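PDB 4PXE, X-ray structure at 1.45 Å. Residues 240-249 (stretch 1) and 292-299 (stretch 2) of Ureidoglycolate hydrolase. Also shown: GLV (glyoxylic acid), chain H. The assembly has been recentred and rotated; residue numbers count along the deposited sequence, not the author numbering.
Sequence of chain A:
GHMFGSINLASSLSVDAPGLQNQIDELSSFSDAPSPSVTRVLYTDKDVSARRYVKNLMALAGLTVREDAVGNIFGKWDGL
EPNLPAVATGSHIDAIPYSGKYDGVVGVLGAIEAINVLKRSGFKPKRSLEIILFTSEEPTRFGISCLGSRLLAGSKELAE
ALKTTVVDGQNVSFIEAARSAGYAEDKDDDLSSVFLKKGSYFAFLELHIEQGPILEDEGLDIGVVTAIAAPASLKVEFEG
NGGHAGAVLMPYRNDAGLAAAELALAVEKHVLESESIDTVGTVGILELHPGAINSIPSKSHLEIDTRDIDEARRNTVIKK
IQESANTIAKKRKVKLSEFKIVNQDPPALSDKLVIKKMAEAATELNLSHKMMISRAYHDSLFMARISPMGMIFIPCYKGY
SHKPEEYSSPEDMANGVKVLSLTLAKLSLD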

# COMPACT_ATOMS: atom_id res chain seq x y z
N GLY A 240 0.42 -11.95 -12.38
CA GLY A 240 0.01 -13.35 -12.34
C GLY A 240 -1.50 -13.44 -12.40
O GLY A 240 -2.18 -12.45 -12.62
N ASN A 241 -2.03 -14.65 -12.21
CA ASN A 241 -3.47 -14.87 -12.38
C ASN A 241 -4.31 -14.50 -11.16
O ASN A 241 -5.51 -14.26 -11.28
N GLY A 242 -3.68 -14.45 -9.99
CA GLY A 242 -4.41 -14.16 -8.76
C GLY A 242 -5.49 -15.20 -8.49
O GLY A 242 -5.46 -16.31 -9.02
N GLY A 243 -6.44 -14.83 -7.65
CA GLY A 243 -7.50 -15.75 -7.30
C GLY A 243 -7.59 -16.02 -5.82
O GLY A 243 -7.04 -15.30 -4.99
N HIS A 244 -8.28 -17.09 -5.48
CA HIS A 244 -8.71 -17.34 -4.12
C HIS A 244 -7.61 -17.98 -3.26
O HIS A 244 -7.13 -19.08 -3.57
N ALA A 245 -7.24 -17.31 -2.17
CA ALA A 245 -6.14 -17.79 -1.33
C ALA A 245 -6.41 -19.15 -0.70
O ALA A 245 -5.47 -19.91 -0.41
N GLY A 246 -7.69 -19.48 -0.48
CA GLY A 246 -8.04 -20.73 0.15
C GLY A 246 -8.18 -21.88 -0.83
O GLY A 246 -7.95 -23.04 -0.48
N ALA A 247 -8.53 -21.56 -2.07
CA ALA A 247 -8.94 -22.60 -3.01
C ALA A 247 -7.94 -22.93 -4.11
O ALA A 247 -7.95 -24.05 -4.64
N VAL A 248 -7.09 -21.99 -4.49
CA VAL A 248 -6.10 -22.28 -5.52
C VAL A 248 -4.94 -23.05 -4.90
O VAL A 248 -4.22 -22.52 -4.05
N LEU A 249 -4.76 -24.30 -5.31
CA LEU A 249 -3.72 -25.12 -4.72
C LEU A 249 -2.34 -24.65 -5.17
O LEU A 249 -2.19 -24.09 -6.26
N ALA A 292 -5.50 -7.95 -0.46
CA ALA A 292 -6.46 -8.49 0.49
C ALA A 292 -5.88 -9.78 1.05
O ALA A 292 -5.19 -10.51 0.33
N ILE A 293 -6.18 -10.07 2.31
CA ILE A 293 -5.55 -11.19 3.00
C ILE A 293 -5.87 -12.53 2.32
O ILE A 293 -5.03 -13.43 2.30
N ASN A 294 -7.06 -12.62 1.72
CA ASN A 294 -7.53 -13.87 1.13
C ASN A 294 -7.58 -13.85 -0.41
O ASN A 294 -8.32 -14.63 -1.04
N SER A 295 -6.75 -12.99 -0.99
CA SER A 295 -6.63 -12.86 -2.44
C SER A 295 -5.16 -12.97 -2.83
O SER A 295 -4.32 -12.22 -2.35
N ILE A 296 -4.82 -13.93 -3.69
CA ILE A 296 -3.43 -14.13 -4.08
C ILE A 296 -3.02 -12.95 -4.96
O ILE A 296 -3.72 -12.63 -5.90
N PRO A 297 -1.88 -12.30 -4.64
CA PRO A 297 -1.53 -11.12 -5.44
C PRO A 297 -1.41 -11.43 -6.93
O PRO A 297 -0.67 -12.34 -7.31
N SER A 298 -2.12 -10.65 -7.75
CA SER A 298 -2.07 -10.79 -9.21
C SER A 298 -1.15 -9.74 -9.83
O SER A 298 -0.79 -9.84 -11.00
N LYS A 299 -0.79 -8.72 -9.06
CA LYS A 299 0.17 -7.72 -9.51
C LYS A 299 1.04 -7.31 -8.35
O LYS A 299 0.56 -7.16 -7.23

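The two stretches run antiparallel, and three direct backbone hydrogen bonds set the frame in which the side chains pack: Gly240 N to Ser298 O (2.8 Å, 167° at the hydrogen), Ile296 N to Gly243 O (2.9 Å, 167°) and Ala245 N to Asn294 O (3.1 Å, 165°).

Ile296 has the largest area covered by the other stretch of any residue, 91 Å². Its chi1 of -56° (m) and chi2 of 167° (t) place CG1 against Ala245 and CD1 against Val248. Ile296 CG1 lies 3.9 Å from Ala245 CA and 4.4 Å from Ala245 CB, while Ile296 CD1 comes within 3.8 Å of Val248 CB and of His244 O. Val248 points toward stretch 2 with chi1 at -179° (t). Its backbone is held near by Val248 N, which donates to His244 O at 3.1 Å. Ala245 CB, directed sideways, also fits 4.0 Å from Ser295 N.

Two glycines, Gly242 and Gly243, sit where a CB would not fit. An ideal CB on Gly242 would fall 2.8 Å from Ser298 CB, a clash, and 3.2 Å from Ile296 O; its phi of 60° independently favours glycine. Ser298 CB packs 3.8 Å from Gly242 CA; its chi1 of 55° (p) sets only the position of OG. At Gly243, phi/psi of 121/-163 would jam a CB against the preceding carbonyl oxygen, and Val248 CG2 would crowd it at 3.4 Å.

His244 and Ser295 form a non-hydrogen-bonded pair, and their side chains share the face opposite Ile296. The His244 rotamer (chi1 -162°, t; chi2 -68°) turns ND1 back onto its own loop: Gly246 N donates to His244 ND1 at 3.0 Å, and Ala247 N adds a weak bond to His244 ND1 at 3.3 Å. The ring edge at His244 CE1 meets glyoxylic acid, whose O3 lies near the ring plane, 3.3 Å from His244 CE1. Asn294, chi1 52° (p) and chi2 -15°, reaches the same ligand through a hydrogen bond from Asn294 ND2 to GLV O2 (2.9 Å, 161°). Both stretches therefore contribute to its surroundings.

Two waters complete the polar pairing where the backbones do not bond directly. Water 2 accepts from Gly243 N (2.8 Å from the water O) and donates to Ile296 O (2.6 Å from the water O). Ser295, chi1 -168° (t), places OG 2.7 Å from the same water O for a third hydrogen bond. Water 1 accepts from Gly242 N (2.9 Å from its O) and donates to Pro297 O (2.8 Å from its O), bridging the stretches without any side-chain atom.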

# COMPACT_ATOMS: atom_id res chain seq x y z
CB ASN A 241 -3.73 -16.32 -12.75
CG ASN A 241 -3.15 -16.68 -14.10
OD1 ASN A 241 -3.27 -15.93 -15.06
ND2 ASN A 241 -2.52 -17.85 -14.17
CB HIS A 244 -9.94 -18.24 -4.18
CG HIS A 244 -10.74 -18.25 -2.92
ND1 HIS A 244 -10.28 -18.81 -1.75
CD2 HIS A 244 -11.98 -17.77 -2.65
CE1 HIS A 244 -11.20 -18.68 -0.81
NE2 HIS A 244 -12.24 -18.05 -1.33
CB ALA A 245 -5.82 -16.77 -0.24
CB ALA A 247 -10.30 -22.25 -3.60
CB VAL A 248 -5.59 -21.01 -6.21
CG1 VAL A 248 -4.58 -21.39 -7.30
CG2 VAL A 248 -6.76 -20.21 -6.80
CB LEU A 249 -3.96 -26.60 -5.05
CG LEU A 249 -5.34 -27.09 -4.58
CD1 LEU A 249 -5.51 -28.59 -4.83
CD2 LEU A 249 -5.61 -26.75 -3.11
CB ALA A 292 -7.79 -8.74 -0.18
CB ILE A 293 -5.93 -11.23 4.50
CG1 ILE A 293 -5.02 -12.20 5.26
CG2 ILE A 293 -7.41 -11.56 4.68
CD1 ILE A 293 -5.25 -12.17 6.76
CB ASN A 294 -8.87 -14.31 1.75
CG ASN A 294 -9.94 -13.21 1.73
OD1 ASN A 294 -9.67 -12.03 1.51
ND2 ASN A 294 -11.19 -13.62 1.98
CB SER A 295 -7.20 -11.51 -2.87
OG SER A 295 -7.35 -11.44 -4.27
CB ILE A 296 -3.23 -15.42 -4.90
CG1 ILE A 296 -3.74 -16.64 -4.12
CG2 ILE A 296 -1.76 -15.60 -5.26
CD1 ILE A 296 -3.86 -17.90 -5.00
CB PRO A 297 -0.17 -10.71 -4.87
CG PRO A 297 -0.19 -11.20 -3.45
CD PRO A 297 -0.97 -12.50 -3.49
CB SER A 298 -3.46 -10.69 -9.84
OG SER A 298 -4.13 -9.50 -9.47
CB LYS A 299 -0.54 -6.50 -10.08
CG LYS A 299 -1.29 -6.72 -11.37
CD LYS A 299 -1.51 -5.40 -12.10
CE LYS A 299 -2.12 -4.35 -11.19
NZ LYS A 299 -2.34 -3.06 -11.91
C1 GLV H . -13.75 -16.25 2.25
O1 GLV H . -14.94 -16.98 2.35
C2 GLV H . -12.54 -17.10 2.08
O2 GLV H . -11.42 -16.54 1.93
O3 GLV H . -12.63 -18.36 2.11
O HOH W 1 -0.98 -14.54 -8.96
O HOH W 2 -6.24 -12.25 -6.58